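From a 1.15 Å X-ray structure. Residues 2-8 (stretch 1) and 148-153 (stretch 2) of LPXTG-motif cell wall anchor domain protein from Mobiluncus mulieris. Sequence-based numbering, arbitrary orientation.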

# COMPACT_ATOMS: atom_id res chain seq x y z
N LYS A 2 23.92 30.44 -6.17
CA LYS A 2 22.62 30.54 -6.81
C LYS A 2 21.64 29.87 -5.85
O LYS A 2 22.03 28.96 -5.12
N PRO A 3 20.36 30.30 -5.85
CA PRO A 3 19.39 29.65 -4.97
C PRO A 3 19.14 28.22 -5.38
O PRO A 3 19.14 27.86 -6.55
N GLY A 4 18.80 27.40 -4.37
CA GLY A 4 18.42 26.00 -4.56
C GLY A 4 17.21 25.65 -3.69
O GLY A 4 16.83 26.44 -2.83
N VAL A 5 16.62 24.49 -3.93
CA VAL A 5 15.49 24.03 -3.13
C VAL A 5 15.63 22.54 -2.91
O VAL A 5 16.02 21.77 -3.78
N GLY A 6 15.24 22.12 -1.71
CA GLY A 6 15.15 20.71 -1.34
C GLY A 6 13.92 20.50 -0.46
O GLY A 6 13.28 21.46 -0.03
N THR A 7 13.58 19.23 -0.20
CA THR A 7 12.40 18.92 0.58
C THR A 7 12.65 17.67 1.39
O THR A 7 13.43 16.79 1.02
N TYR A 8 11.90 17.57 2.49
CA TYR A 8 11.82 16.34 3.28
C TYR A 8 10.34 16.07 3.55
O TYR A 8 9.65 16.92 4.10
N PRO A 148 10.91 28.45 -12.92
CA PRO A 148 11.49 28.54 -11.58
C PRO A 148 13.01 28.67 -11.65
O PRO A 148 13.63 28.15 -12.59
N VAL A 149 13.57 29.35 -10.66
CA VAL A 149 15.04 29.43 -10.57
C VAL A 149 15.66 28.16 -10.01
O VAL A 149 16.87 27.95 -10.20
N ALA A 150 14.88 27.31 -9.36
CA ALA A 150 15.38 26.02 -8.90
C ALA A 150 14.23 25.05 -8.80
O ALA A 150 13.10 25.46 -8.52
N LYS A 151 14.54 23.78 -9.00
CA LYS A 151 13.56 22.70 -8.88
C LYS A 151 14.19 21.55 -8.14
O LYS A 151 15.41 21.35 -8.17
N HIS A 152 13.32 20.76 -7.52
CA HIS A 152 13.66 19.47 -6.94
C HIS A 152 12.60 18.48 -7.44
O HIS A 152 11.64 18.13 -6.73
N ASN A 153 12.75 18.12 -8.71
CA ASN A 153 11.85 17.21 -9.40
C ASN A 153 12.57 15.88 -9.58
O ASN A 153 12.97 15.49 -10.70

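Strand 4-8 and the strand at 150-152 run nearly parallel, 20° apart, with axes 5.7 Å apart at closest approach. No direct hydrogen bond links the two stretches. Side-chain contacts and two bridging waters join them.

Pro 3 and Val 149 both point toward the other stretch. Pro 3 CG meets Val 149 CG2 at 3.8 Å; Val 149 is in the m rotamer. Ala 150 also points toward stretch 1. Its CB lies 3.8 Å from Gly 4 CA. Val 5 is set sideways, with chi1 in p. Its CG1 reaches 4.0 Å from Ala 150 CB and 3.8 Å from Lys 151 C, so it packs on backbone as well. Lys 151 itself points away.

His 152 points toward stretch 1, with chi1 t. Its CD2 lies 3.6 Å from Val 5 O, which sits at the ring edge, and 3.7 Å from Gly 6 CA. Thr 7, chi1 p, places OG1 over one ring face, 4.1 Å from His 152 ND1. Thr 7 is also bonded covalently to a group elsewhere in the structure.

Two waters bridge the backbones, donating to carbonyls on both sides. Water 1 hydrogen-bonds to Pro 3 O and Val 149 O, each at 2.8 Å. Water 2 hydrogen-bonds to Val 5 O and Lys 151 O, each at 2.9 Å.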

# COMPACT_ATOMS: atom_id res chain seq x y z
CB LYS A 2 22.59 29.73 -8.10
CG LYS A 2 23.59 30.16 -9.14
CD LYS A 2 23.14 31.46 -9.75
CE LYS A 2 24.23 32.01 -10.64
NZ LYS A 2 24.42 31.19 -11.86
CB PRO A 3 18.18 30.54 -5.11
CG PRO A 3 18.29 31.20 -6.42
CD PRO A 3 19.76 31.39 -6.64
CB VAL A 5 14.13 24.46 -3.77
CG1 VAL A 5 13.88 23.82 -5.11
CG2 VAL A 5 12.97 24.17 -2.82
CB THR A 7 11.19 18.70 -0.34
OG1 THR A 7 11.49 17.66 -1.27
CG2 THR A 7 10.72 19.94 -1.05
CB TYR A 8 12.58 16.50 4.58
CG TYR A 8 12.51 15.29 5.49
CD1 TYR A 8 13.08 14.07 5.10
CD2 TYR A 8 11.89 15.35 6.75
CE1 TYR A 8 13.03 12.95 5.92
CE2 TYR A 8 11.86 14.23 7.58
CZ TYR A 8 12.43 13.03 7.16
OH TYR A 8 12.39 11.92 7.97
CB PRO A 148 11.10 27.22 -10.92
CG PRO A 148 10.64 26.32 -12.00
CD PRO A 148 10.27 27.15 -13.18
CB VAL A 149 15.53 30.65 -9.76
CG1 VAL A 149 15.15 31.93 -10.49
CG2 VAL A 149 15.02 30.67 -8.32
CB ALA A 150 16.06 26.16 -7.56
CB LYS A 151 13.15 22.18 -10.25
CG LYS A 151 12.60 23.22 -11.21
CD LYS A 151 12.23 22.61 -12.56
CE LYS A 151 13.43 22.02 -13.29
NZ LYS A 151 13.13 21.69 -14.71
CB HIS A 152 13.73 19.56 -5.42
CG HIS A 152 14.36 18.38 -4.77
ND1 HIS A 152 13.73 17.15 -4.68
CD2 HIS A 152 15.54 18.24 -4.12
CE1 HIS A 152 14.50 16.31 -4.03
NE2 HIS A 152 15.61 16.94 -3.68
CB ASN A 153 11.39 17.82 -10.73
CG ASN A 153 10.51 19.07 -10.57
OD1 ASN A 153 10.23 19.54 -9.46
ND2 ASN A 153 10.07 19.60 -11.70
O HOH W 1 19.13 29.19 -9.04
O HOH W 2 17.23 20.53 -6.12